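Fatty acyl CoA synthetase FADD13 (FATTY-ACYL-CoA SYNTHETASE) (Mycobacterium tuberculosis, PDB 3R44) belongs to the ANL clan of AMP-binding enzymes, with a large AMP-binding region followed by a smaller C-terminal domain. Local coordinates at residues L173-Y177 with F221-L226; D212-L218 with E257-G263; S439-V443 with A493-N497. One frame throughout, in Å; residues are numbered along the deposited sequence.

Interaction 1 (L173-Y177 with F221-L226); sequences LFIMY and FHVAAL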
ATOM      1  N   LEU A 173      -5.844  -9.563 -13.544  1.00 10.92           N
ATOM      2  CA  LEU A 173      -4.582 -10.110 -13.076  1.00 11.58           C
ATOM      3  C   LEU A 173      -4.549 -10.331 -11.557  1.00 10.80           C
ATOM      4  O   LEU A 173      -3.957 -11.297 -11.084  1.00 10.80           O
ATOM      5  CB  LEU A 173      -3.403  -9.181 -13.469  1.00 11.04           C
ATOM      6  CG  LEU A 173      -1.990  -9.571 -12.989  1.00 13.32           C
ATOM      7  CD1 LEU A 173      -1.644 -11.038 -13.334  1.00 10.51           C
ATOM      8  CD2 LEU A 173      -0.882  -8.646 -13.488  1.00 14.88           C
ATOM      9  N   PHE A 174      -5.022  -9.379 -10.781  1.00 11.45           N
ATOM     10  CA  PHE A 174      -5.072  -9.622  -9.337  1.00 12.37           C
ATOM     11  C   PHE A 174      -6.240  -8.939  -8.696  1.00 12.70           C
ATOM     12  O   PHE A 174      -6.761  -7.947  -9.269  1.00 12.08           O
ATOM     13  CB  PHE A 174      -3.728  -9.401  -8.631  1.00 14.96           C
ATOM     14  CG  PHE A 174      -3.290  -7.980  -8.513  1.00 13.24           C
ATOM     15  CD1 PHE A 174      -3.718  -7.211  -7.441  1.00 17.88           C
ATOM     16  CD2 PHE A 174      -2.384  -7.438  -9.390  1.00 20.42           C
ATOM     17  CE1 PHE A 174      -3.323  -5.845  -7.289  1.00 19.46           C
ATOM     18  CE2 PHE A 174      -1.957  -6.106  -9.238  1.00 19.62           C
ATOM     19  CZ  PHE A 174      -2.413  -5.313  -8.177  1.00 18.96           C
ATOM     20  N   ILE A 175      -6.628  -9.448  -7.521  1.00 11.89           N
ATOM     21  CA  ILE A 175      -7.612  -8.778  -6.689  1.00 12.54           C
ATOM     22  C   ILE A 175      -6.998  -8.577  -5.327  1.00 12.64           C
ATOM     23  O   ILE A 175      -6.563  -9.526  -4.695  1.00 13.96           O
ATOM     24  CB  ILE A 175      -8.919  -9.574  -6.520  1.00 13.45           C
ATOM     25  CG1 ILE A 175      -9.559  -9.978  -7.839  1.00 13.40           C
ATOM     26  CG2 ILE A 175      -9.942  -8.747  -5.751  1.00 14.63           C
ATOM     27  CD1 ILE A 175     -10.512 -11.156  -7.767  1.00 16.84           C
ATOM     28  N   MET A 176      -6.943  -7.335  -4.904  1.00 13.32           N
ATOM     29  CA  MET A 176      -6.423  -7.000  -3.620  1.00 14.62           C
ATOM     30  C   MET A 176      -7.495  -6.349  -2.772  1.00 14.97           C
ATOM     31  O   MET A 176      -8.180  -5.376  -3.187  1.00 16.19           O
ATOM     32  CB  MET A 176      -5.164  -6.105  -3.757  1.00 15.23           C
ATOM     33  CG  MET A 176      -3.928  -6.839  -4.434  1.00 24.07           C
ATOM     34  SD  MET A 176      -2.338  -6.379  -3.687  1.00 39.46           S
ATOM     35  CE  MET A 176      -2.911  -5.145  -2.604  1.00 20.01           C
ATOM     36  N   TYR A 177      -7.674  -6.857  -1.566  1.00 13.88           N
ATOM     37  CA  TYR A 177      -8.777  -6.346  -0.702  1.00 16.54           C
ATOM     38  C   TYR A 177      -8.405  -5.075   0.112  1.00 20.79           C
ATOM     39  O   TYR A 177      -7.312  -4.968   0.650  1.00 18.83           O
ATOM     40  CB  TYR A 177      -9.361  -7.504   0.148  1.00 16.74           C
ATOM     41  CG  TYR A 177     -10.281  -8.310  -0.715  1.00 17.14           C
ATOM     42  CD1 TYR A 177      -9.763  -9.168  -1.690  1.00 16.73           C
ATOM     43  CD2 TYR A 177     -11.641  -8.144  -0.636  1.00 15.01           C
ATOM     44  CE1 TYR A 177     -10.574  -9.877  -2.520  1.00 15.68           C
ATOM     45  CE2 TYR A 177     -12.494  -8.887  -1.462  1.00 16.57           C
ATOM     46  CZ  TYR A 177     -11.950  -9.734  -2.414  1.00 16.28           C
ATOM     47  OH  TYR A 177     -12.775 -10.428  -3.245  1.00 17.49           O
ATOM     48  N   PHE A 221       2.089  -8.849  -0.064  1.00 18.50           N
ATOM     49  CA  PHE A 221       0.676  -8.672  -0.267  1.00 19.29           C
ATOM     50  C   PHE A 221       0.258  -7.199  -0.269  1.00 20.18           C
ATOM     51  O   PHE A 221      -0.923  -6.941  -0.353  1.00 22.60           O
ATOM     52  CB  PHE A 221      -0.177  -9.492   0.724  1.00 19.28           C
ATOM     53  CG  PHE A 221       0.190  -9.277   2.203  1.00 18.41           C
ATOM     54  CD1 PHE A 221      -0.137  -8.085   2.860  1.00 18.94           C
ATOM     55  CD2 PHE A 221       0.908 -10.260   2.913  1.00 19.12           C
ATOM     56  CE1 PHE A 221       0.267  -7.848   4.195  1.00 20.98           C
ATOM     57  CE2 PHE A 221       1.284 -10.051   4.245  1.00 20.96           C
ATOM     58  CZ  PHE A 221       0.954  -8.840   4.896  1.00 21.35           C
ATOM     59  N   HIS A 222       1.180  -6.269  -0.041  1.00 19.57           N
ATOM     60  CA  HIS A 222       0.893  -4.835  -0.094  1.00 20.78           C
ATOM     61  C   HIS A 222       1.046  -4.476  -1.572  1.00 19.66           C
ATOM     62  O   HIS A 222       1.982  -4.920  -2.218  1.00 17.56           O
ATOM     63  CB  HIS A 222       1.918  -3.973   0.693  1.00 21.72           C
ATOM     64  CG  HIS A 222       1.824  -4.092   2.179  1.00 28.96           C
ATOM     65  ND1 HIS A 222       0.645  -3.896   2.868  1.00 32.87           N
ATOM     66  CD2 HIS A 222       2.770  -4.351   3.118  1.00 34.36           C
ATOM     67  CE1 HIS A 222       0.856  -4.078   4.162  1.00 32.32           C
ATOM     68  NE2 HIS A 222       2.131  -4.370   4.341  1.00 34.18           N
ATOM     69  N   VAL A 223       0.140  -3.657  -2.088  1.00 19.27           N
ATOM     70  CA  VAL A 223       0.164  -3.318  -3.501  1.00 18.46           C
ATOM     71  C   VAL A 223       1.449  -2.692  -3.939  1.00 16.91           C
ATOM     72  O   VAL A 223       1.929  -2.983  -5.053  1.00 17.41           O
ATOM     73  CB  VAL A 223      -1.100  -2.493  -3.911  1.00 19.57           C
ATOM     74  CG1 VAL A 223      -0.985  -1.011  -3.421  1.00 23.71           C
ATOM     75  CG2 VAL A 223      -1.269  -2.556  -5.379  1.00 20.33           C
ATOM     76  N   ALA A 224       2.073  -1.866  -3.106  1.00 15.86           N
ATOM     77  CA  ALA A 224       3.271  -1.248  -3.556  1.00 17.46           C
ATOM     78  C   ALA A 224       4.424  -2.230  -3.636  1.00 15.97           C
ATOM     79  O   ALA A 224       5.316  -2.041  -4.462  1.00 15.37           O
ATOM     80  CB  ALA A 224       3.652  -0.055  -2.686  1.00 18.23           C
ATOM     81  N   ALA A 225       4.406  -3.286  -2.831  1.00 15.59           N
ATOM     82  CA  ALA A 225       5.482  -4.251  -2.880  1.00 15.54           C
ATOM     83  C   ALA A 225       5.296  -5.071  -4.137  1.00 15.47           C
ATOM     84  O   ALA A 225       6.257  -5.435  -4.813  1.00 16.23           O
ATOM     85  CB  ALA A 225       5.498  -5.148  -1.619  1.00 15.22           C
ATOM     86  N   LEU A 226       4.045  -5.375  -4.503  1.00 16.51           N
ATOM     87  CA  LEU A 226       3.819  -6.092  -5.727  1.00 16.62           C
ATOM     88  C   LEU A 226       4.279  -5.311  -6.961  1.00 14.70           C
ATOM     89  O   LEU A 226       4.925  -5.834  -7.869  1.00 15.79           O
ATOM     90  CB  LEU A 226       2.310  -6.401  -5.838  1.00 17.72           C
ATOM     91  CG  LEU A 226       1.894  -7.341  -6.907  1.00 25.13           C
ATOM     92  CD1 LEU A 226       2.953  -8.465  -6.969  1.00 26.84           C
ATOM     93  CD2 LEU A 226       0.405  -7.841  -6.594  1.00 25.68           C
TER

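Interaction 2 (D212-L218 with E257-G263); sequences DRLLLPL and ERVCIGG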
ATOM      1  N   ASP A 212      20.382  -1.990 -10.857  1.00 17.65           N
ATOM      2  CA  ASP A 212      20.208  -1.580  -9.460  1.00 15.89           C
ATOM      3  C   ASP A 212      19.788  -2.844  -8.652  1.00 15.94           C
ATOM      4  O   ASP A 212      19.195  -3.797  -9.167  1.00 14.71           O
ATOM      5  CB  ASP A 212      19.122  -0.504  -9.277  1.00 16.28           C
ATOM      6  CG  ASP A 212      19.618   0.920  -9.448  1.00 17.97           C
ATOM      7  OD1 ASP A 212      20.852   1.182  -9.415  1.00 18.17           O
ATOM      8  OD2 ASP A 212      18.758   1.853  -9.603  1.00 15.62           O
ATOM      9  N   ARG A 213      20.132  -2.818  -7.372  1.00 15.73           N
ATOM     10  CA  ARG A 213      19.762  -3.836  -6.412  1.00 14.70           C
ATOM     11  C   ARG A 213      18.842  -3.213  -5.379  1.00 14.17           C
ATOM     12  O   ARG A 213      19.176  -2.187  -4.755  1.00 13.37           O
ATOM     13  CB  ARG A 213      21.026  -4.415  -5.785  1.00 14.90           C
ATOM     14  CG  ARG A 213      21.962  -4.850  -6.823  1.00 16.82           C
ATOM     15  CD  ARG A 213      23.241  -5.476  -6.366  1.00 18.01           C
ATOM     16  NE  ARG A 213      23.164  -6.742  -5.633  1.00 16.39           N
ATOM     17  CZ  ARG A 213      23.187  -7.945  -6.192  1.00 20.19           C
ATOM     18  NH1 ARG A 213      23.171  -8.047  -7.500  1.00 20.09           N
ATOM     19  NH2 ARG A 213      23.227  -9.046  -5.436  1.00 20.71           N
ATOM     20  N   LEU A 214      17.671  -3.814  -5.193  1.00 13.92           N
ATOM     21  CA  LEU A 214      16.590  -3.160  -4.475  1.00 12.53           C
ATOM     22  C   LEU A 214      16.138  -4.032  -3.312  1.00 13.57           C
ATOM     23  O   LEU A 214      15.696  -5.189  -3.491  1.00 13.53           O
ATOM     24  CB  LEU A 214      15.429  -2.826  -5.449  1.00 13.09           C
ATOM     25  CG  LEU A 214      14.300  -1.995  -4.821  1.00 15.52           C
ATOM     26  CD1 LEU A 214      13.510  -1.259  -5.908  1.00 16.19           C
ATOM     27  CD2 LEU A 214      13.351  -2.924  -4.054  1.00 15.51           C
ATOM     28  N   LEU A 215      16.221  -3.476  -2.108  1.00 12.95           N
ATOM     29  CA  LEU A 215      15.805  -4.177  -0.891  1.00 13.16           C
ATOM     30  C   LEU A 215      14.312  -4.050  -0.646  1.00 12.88           C
ATOM     31  O   LEU A 215      13.758  -2.915  -0.581  1.00 12.72           O
ATOM     32  CB  LEU A 215      16.572  -3.639   0.304  1.00 13.27           C
ATOM     33  CG  LEU A 215      16.118  -4.203   1.634  1.00 17.05           C
ATOM     34  CD1 LEU A 215      16.609  -5.658   1.762  1.00 19.72           C
ATOM     35  CD2 LEU A 215      16.641  -3.273   2.773  1.00 21.28           C
ATOM     36  N   LEU A 216      13.658  -5.192  -0.564  1.00 12.24           N
ATOM     37  CA  LEU A 216      12.230  -5.301  -0.245  1.00 14.70           C
ATOM     38  C   LEU A 216      12.072  -5.973   1.113  1.00 15.53           C
ATOM     39  O   LEU A 216      12.225  -7.192   1.234  1.00 16.84           O
ATOM     40  CB  LEU A 216      11.473  -6.122  -1.292  1.00 14.62           C
ATOM     41  CG  LEU A 216       9.954  -6.104  -1.094  1.00 18.59           C
ATOM     42  CD1 LEU A 216       9.389  -4.729  -0.917  1.00 17.91           C
ATOM     43  CD2 LEU A 216       9.292  -6.837  -2.255  1.00 22.22           C
ATOM     44  N   PRO A 217      11.759  -5.175   2.147  1.00 15.54           N
ATOM     45  CA  PRO A 217      11.627  -5.796   3.453  1.00 17.23           C
ATOM     46  C   PRO A 217      10.196  -5.603   3.981  1.00 19.08           C
ATOM     47  O   PRO A 217       9.975  -5.649   5.223  1.00 21.35           O
ATOM     48  CB  PRO A 217      12.602  -4.978   4.288  1.00 18.00           C
ATOM     49  CG  PRO A 217      12.326  -3.563   3.767  1.00 15.90           C
ATOM     50  CD  PRO A 217      11.994  -3.723   2.300  1.00 15.91           C
ATOM     51  N   LEU A 218       9.253  -5.404   3.054  1.00 18.27           N
ATOM     52  CA  LEU A 218       7.858  -5.219   3.375  1.00 19.38           C
ATOM     53  C   LEU A 218       7.063  -6.356   2.701  1.00 16.76           C
ATOM     54  O   LEU A 218       7.443  -6.836   1.641  1.00 16.91           O
ATOM     55  CB  LEU A 218       7.348  -3.902   2.825  1.00 20.61           C
ATOM     56  CG  LEU A 218       8.119  -2.676   3.349  1.00 24.89           C
ATOM     57  CD1 LEU A 218       8.006  -1.494   2.402  1.00 28.21           C
ATOM     58  CD2 LEU A 218       7.613  -2.386   4.746  1.00 27.06           C
ATOM     59  N   GLU A 257      25.031  -6.967   0.027  1.00 20.88           N
ATOM     60  CA  GLU A 257      24.380  -7.173  -1.278  1.00 20.45           C
ATOM     61  C   GLU A 257      24.367  -5.927  -2.116  1.00 19.64           C
ATOM     62  O   GLU A 257      23.694  -5.849  -3.154  1.00 18.21           O
ATOM     63  CB  GLU A 257      22.968  -7.715  -1.085  1.00 20.79           C
ATOM     64  CG  GLU A 257      22.949  -9.146  -0.649  1.00 21.66           C
ATOM     65  CD  GLU A 257      23.695 -10.125  -1.590  1.00 26.09           C
ATOM     66  OE1 GLU A 257      23.808  -9.946  -2.832  1.00 23.50           O
ATOM     67  OE2 GLU A 257      24.169 -11.135  -1.057  1.00 26.43           O
ATOM     68  N   ARG A 258      25.173  -4.971  -1.685  1.00 18.71           N
ATOM     69  CA  ARG A 258      25.424  -3.783  -2.471  1.00 18.80           C
ATOM     70  C   ARG A 258      24.128  -3.158  -2.926  1.00 17.55           C
ATOM     71  O   ARG A 258      23.958  -2.843  -4.095  1.00 16.46           O
ATOM     72  CB  ARG A 258      26.305  -4.140  -3.683  1.00 20.10           C
ATOM     73  CG  ARG A 258      27.673  -4.848  -3.358  1.00 22.95           C
ATOM     74  CD  ARG A 258      28.491  -5.185  -4.663  1.00 24.81           C
ATOM     75  NE  ARG A 258      27.733  -5.947  -5.656  1.00 27.89           N
ATOM     76  CZ  ARG A 258      27.387  -7.218  -5.516  1.00 28.77           C
ATOM     77  NH1 ARG A 258      27.796  -7.905  -4.446  1.00 29.25           N
ATOM     78  NH2 ARG A 258      26.664  -7.803  -6.451  1.00 30.34           N
ATOM     79  N   VAL A 259      23.221  -2.956  -1.983  1.00 16.18           N
ATOM     80  CA  VAL A 259      21.903  -2.442  -2.239  1.00 14.23           C
ATOM     81  C   VAL A 259      21.958  -0.949  -2.619  1.00 14.61           C
ATOM     82  O   VAL A 259      22.648  -0.130  -1.985  1.00 13.95           O
ATOM     83  CB  VAL A 259      20.969  -2.712  -1.021  1.00 12.31           C
ATOM     84  CG1 VAL A 259      19.574  -2.005  -1.182  1.00 10.48           C
ATOM     85  CG2 VAL A 259      20.784  -4.219  -0.796  1.00 13.88           C
ATOM     86  N   CYS A 260      21.235  -0.627  -3.692  1.00 14.07           N
ATOM     87  CA  CYS A 260      21.070   0.726  -4.203  1.00 15.44           C
ATOM     88  C   CYS A 260      19.857   1.462  -3.727  1.00 14.80           C
ATOM     89  O   CYS A 260      19.908   2.711  -3.568  1.00 16.76           O
ATOM     90  CB  CYS A 260      21.068   0.697  -5.736  1.00 15.88           C
ATOM     91  SG  CYS A 260      22.381  -0.245  -6.467  1.00 24.97           S
ATOM     92  N   ILE A 261      18.729   0.755  -3.573  1.00 13.48           N
ATOM     93  CA  ILE A 261      17.485   1.378  -3.242  1.00 13.37           C
ATOM     94  C   ILE A 261      16.830   0.463  -2.229  1.00 14.26           C
ATOM     95  O   ILE A 261      16.979  -0.767  -2.306  1.00 14.56           O
ATOM     96  CB  ILE A 261      16.553   1.448  -4.480  1.00 14.47           C
ATOM     97  CG1 ILE A 261      17.221   2.215  -5.632  1.00 19.18           C
ATOM     98  CG2 ILE A 261      15.153   2.019  -4.116  1.00 17.93           C
ATOM     99  CD1 ILE A 261      16.480   1.888  -6.991  1.00 15.65           C
ATOM    100  N   GLY A 262      16.093   1.029  -1.293  1.00 16.19           N
ATOM    101  CA  GLY A 262      15.352   0.207  -0.345  1.00 16.53           C
ATOM    102  C   GLY A 262      13.921   0.656  -0.205  1.00 17.93           C
ATOM    103  O   GLY A 262      13.667   1.850  -0.135  1.00 18.72           O
ATOM    104  N   GLY A 263      12.991  -0.283  -0.096  1.00 16.49           N
ATOM    105  CA  GLY A 263      11.636   0.081   0.234  1.00 16.77           C
ATOM    106  C   GLY A 263      11.511   0.152   1.761  1.00 16.92           C
ATOM    107  O   GLY A 263      12.089  -0.664   2.479  1.00 18.74           O
TER

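Interaction 3 (S439-V443 with A493-N497); sequences SEVAV and AIPRN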
ATOM      1  N   SER A 439      -2.451  24.180  21.866  1.00 27.17           N
ATOM      2  CA  SER A 439      -1.175  23.764  21.280  1.00 29.23           C
ATOM      3  C   SER A 439      -1.311  22.633  20.284  1.00 27.31           C
ATOM      4  O   SER A 439      -0.522  22.559  19.364  1.00 27.05           O
ATOM      5  CB  SER A 439      -0.127  23.375  22.332  1.00 30.15           C
ATOM      6  OG  SER A 439      -0.559  22.424  23.247  1.00 33.38           O
ATOM      7  N   GLU A 440      -2.254  21.728  20.510  1.00 25.01           N
ATOM      8  CA  GLU A 440      -2.458  20.606  19.618  1.00 24.28           C
ATOM      9  C   GLU A 440      -3.938  20.245  19.608  1.00 21.47           C
ATOM     10  O   GLU A 440      -4.652  20.450  20.603  1.00 20.17           O
ATOM     11  CB  GLU A 440      -1.675  19.341  20.044  1.00 24.78           C
ATOM     12  CG  GLU A 440      -0.143  19.405  20.174  1.00 32.56           C
ATOM     13  CD  GLU A 440       0.366  18.254  21.051  1.00 36.90           C
ATOM     14  OE1 GLU A 440       0.359  17.093  20.596  1.00 40.65           O
ATOM     15  OE2 GLU A 440       0.747  18.515  22.202  1.00 42.11           O
ATOM     16  N   VAL A 441      -4.382  19.684  18.488  1.00 19.76           N
ATOM     17  CA  VAL A 441      -5.779  19.187  18.357  1.00 17.63           C
ATOM     18  C   VAL A 441      -5.842  17.989  17.432  1.00 17.17           C
ATOM     19  O   VAL A 441      -5.163  17.949  16.396  1.00 19.47           O
ATOM     20  CB  VAL A 441      -6.777  20.296  17.877  1.00 18.09           C
ATOM     21  CG1 VAL A 441      -6.378  20.847  16.556  1.00 19.90           C
ATOM     22  CG2 VAL A 441      -8.220  19.754  17.808  1.00 14.48           C
ATOM     23  N   ALA A 442      -6.614  16.991  17.811  1.00 14.94           N
ATOM     24  CA  ALA A 442      -6.914  15.866  16.927  1.00 15.85           C
ATOM     25  C   ALA A 442      -8.376  15.647  17.031  1.00 15.66           C
ATOM     26  O   ALA A 442      -8.895  15.599  18.143  1.00 17.03           O
ATOM     27  CB  ALA A 442      -6.204  14.634  17.397  1.00 17.08           C
ATOM     28  N   VAL A 443      -9.045  15.389  15.897  1.00 16.71           N
ATOM     29  CA  VAL A 443     -10.488  15.138  15.857  1.00 16.52           C
ATOM     30  C   VAL A 443     -10.733  13.698  15.403  1.00 16.71           C
ATOM     31  O   VAL A 443     -10.109  13.236  14.423  1.00 17.56           O
ATOM     32  CB  VAL A 443     -11.234  16.146  14.950  1.00 16.82           C
ATOM     33  CG1 VAL A 443     -12.726  15.720  14.691  1.00 18.10           C
ATOM     34  CG2 VAL A 443     -11.169  17.568  15.565  1.00 17.10           C
ATOM     35  N   ALA A 493      -2.148  15.128  26.757  1.00 18.91           N
ATOM     36  CA  ALA A 493      -1.350  14.605  25.662  1.00 19.62           C
ATOM     37  C   ALA A 493      -2.221  13.820  24.704  1.00 18.64           C
ATOM     38  O   ALA A 493      -3.176  13.158  25.115  1.00 19.91           O
ATOM     39  CB  ALA A 493      -0.210  13.681  26.165  1.00 20.90           C
ATOM     40  N   ILE A 494      -1.822  13.882  23.442  1.00 18.35           N
ATOM     41  CA  ILE A 494      -2.363  13.113  22.351  1.00 19.61           C
ATOM     42  C   ILE A 494      -1.360  11.999  21.992  1.00 19.59           C
ATOM     43  O   ILE A 494      -0.151  12.220  22.009  1.00 20.30           O
ATOM     44  CB  ILE A 494      -2.618  14.063  21.155  1.00 20.85           C
ATOM     45  CG1 ILE A 494      -3.831  14.934  21.498  1.00 23.74           C
ATOM     46  CG2 ILE A 494      -2.851  13.299  19.853  1.00 22.90           C
ATOM     47  CD1 ILE A 494      -3.866  16.213  20.605  1.00 26.96           C
ATOM     48  N   PRO A 495      -1.867  10.798  21.668  1.00 19.30           N
ATOM     49  CA  PRO A 495      -0.943   9.696  21.351  1.00 18.57           C
ATOM     50  C   PRO A 495      -0.258   9.873  19.989  1.00 19.56           C
ATOM     51  O   PRO A 495      -0.924  10.044  18.955  1.00 18.84           O
ATOM     52  CB  PRO A 495      -1.847   8.470  21.405  1.00 18.81           C
ATOM     53  CG  PRO A 495      -3.181   8.969  20.938  1.00 17.06           C
ATOM     54  CD  PRO A 495      -3.274  10.382  21.528  1.00 18.65           C
ATOM     55  N   ARG A 496       1.064   9.870  19.996  1.00 20.48           N
ATOM     56  CA  ARG A 496       1.826   9.945  18.765  1.00 21.37           C
ATOM     57  C   ARG A 496       2.886   8.862  18.712  1.00 20.81           C
ATOM     58  O   ARG A 496       3.351   8.386  19.747  1.00 21.14           O
ATOM     59  CB  ARG A 496       2.523  11.266  18.642  1.00 22.62           C
ATOM     60  CG  ARG A 496       1.632  12.458  18.362  1.00 23.48           C
ATOM     61  CD  ARG A 496       2.531  13.700  18.558  1.00 29.51           C
ATOM     62  NE  ARG A 496       1.719  14.894  18.616  1.00 33.06           N
ATOM     63  CZ  ARG A 496       1.427  15.614  17.555  1.00 36.13           C
ATOM     64  NH1 ARG A 496       1.897  15.260  16.369  1.00 38.49           N
ATOM     65  NH2 ARG A 496       0.672  16.696  17.682  1.00 38.43           N
ATOM     66  N   ASN A 497       3.280   8.475  17.503  1.00 19.99           N
ATOM     67  CA  ASN A 497       4.281   7.416  17.369  1.00 19.78           C
ATOM     68  C   ASN A 497       5.674   8.055  17.428  1.00 20.54           C
ATOM     69  O   ASN A 497       5.742   9.283  17.512  1.00 20.38           O
ATOM     70  CB  ASN A 497       3.982   6.563  16.107  1.00 20.07           C
ATOM     71  CG  ASN A 497       4.241   7.275  14.824  1.00 21.18           C
ATOM     72  OD1 ASN A 497       4.738   8.397  14.802  1.00 21.07           O
ATOM     73  ND2 ASN A 497       3.971   6.590  13.710  1.00 20.51           N
TER
HETATM   74  O   HOH W   1       0.451  15.619  23.028  1.00 10.44           O

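Interaction 1 (L173-Y177 with F221-L226)
F174 and M176 send their side chains from strand 172-178 of an AMP-binding enzyme onto the first turn of helix 223-235, a strand-on-helix packing with no hydrogen bond across it. At the start of the strand L173 and F174 both face H190 of the neighbouring strand, a classic beta bulge. In F174 a chi1 of 72° puts CG between the backbone N and the carbonyl carbon, which presents one ring face to the CD2 methyl of L226. That CH-pi contact is almost perfectly centred: L226 CD2 lies 3.9 Å from the F174 ring centroid and only 8° off the normal. A flat aromatic suits this place because a leucine methyl can rest on it squarely, while V223 CG2 reaches F174 CZ obliquely at 4.1 Å. The L226 side chain also touches F85 of helix 79-91, and I175, the next residue, turns to the other side of the strand, against V94 and W377.

M176 is the flexible filler. Its chain bends at chi2 and chi3, so that SD passes L226 CD2 at 4.3 Å and the terminal methyl tucks in beside H222, the N-cap of the helix. Packing is tight there, with M176 CE 3.4 Å from V223 N and 3.5 Å from V223 CB.

Interaction 2 (D212-L218 with E257-G263)
R213 and E257 are joined at the start of a parallel strand pair, 213-216 beside 261-264, in the large mixed sheet of the AMP-binding region. The guanidinium grips E257 side-on: R213 NE donates to the carbonyl oxygen E257 O at 2.7 Å, and R213 NH2 forms a salt bridge to the carboxylate atom E257 OE1 at 2.8 Å. Both acceptors lie close to the guanidinium plane, and the bend at chi3 (64°) swings the group back over the chain turn that follows helix 247-256. This turn is a Schellman motif with R258 at its C-prime position. The carbonyl taken by R213 NE is that of the first residue to leave the helix. The acid has a second partner, R43, through OE2, and R213 NH2 also donates to Q33.

Farther along, the main chain takes over. R213 O accepts from two donors, C260 N at 2.8 Å and I261 N at 3.2 Å, while R213 N donates almost straight to C260 SG, a hydrogen bond with an angle of 171° at the hydrogen. L215 then bonds in both directions, its N to I261 O and its O to G263 N, each at 2.8 Å, as parallel strands require. L214 and I261 lie on one face of the sheet, with L214 CD1 4.1 Å from I261 CG2. On the other, L215, bridged with G262, packs against V250, L253 and I254 of helix 247-256. D212, just before the strand, accepts a hydrogen bond from R209 N and forms a salt bridge with R287, both through OD2.

R258 NH2 lies over the centre of one face of the R213 guanidinium, 3.5 Å from R213 CZ. Two cations so close would be expected to repel, a cost probably reduced by the negative charge of E257, which R43 shares.

Interaction 3 (S439-V443 with A493-N497)
E440 and R496 reach one another on long side chains: CG of each stands anti to its carbonyl carbon (chi1 -58° and -71°), and R496 stays extended from CG to NE. They link strand 438-448, an outer strand of a three-stranded mixed sheet in the C-terminal domain, to the loop between strand 487-490 and helix 504-511. S439 and E440 both face V460 of the adjacent strand, a classic beta bulge.

Two nitrogens of R496 meet a single oxygen of E440 side-on, and both bonds belong to one salt bridge: R496 NH2 donates to E440 OE1 at 3.0 Å and R496 NE, the longer bond, at 3.3 Å. Both come from the same face of the carboxylate, on its anti side and well out of its plane, although E440 OE1 stays near the guanidinium plane. The planes of the two flat groups are 39° apart. An arginine suits this exposed site because its remaining nitrogen can serve elsewhere: R496 NH1 bonds to G500 O, tying the head group to its own loop as well.

Beneath the charges lies a small apolar patch. I494 lies on the sheet and brings CD1 to 3.9 Å from E440 CB and 4.3 Å from A442 CB. The short side chain of A442 suits this spot, where the isoleucine methyl lies close to the strand backbone and I502 and L507 pack nearby. I494 also touches V460, so one residue of the loop spans two strands.

A water completes the link between carboxylate and loop: it donates to E440 OE1 at 2.8 Å and accepts from I494 N at 2.9 Å.

How the interactions relate
Interactions 1 and 2 share the AMP-binding region, their centres 19 Å apart. Their segments alternate along the chain, in the order 173-177, 212-218, 221-226, 257-263, and strand 213-216 runs almost directly into helix 223-235. They touch where A225 CB meets L216 CD1 at 4.0 Å, so the helix that packs on strand 172-178 also lies against the large mixed sheet and couples two sheets. Interaction 3 comes later, in the C-terminal domain, with its centre 32 and 34 Å from the other two and its nearest atoms about 15 and 13 Å away. The contacts thus each lie inside one part; none joins the AMP-binding region to the C-terminal domain.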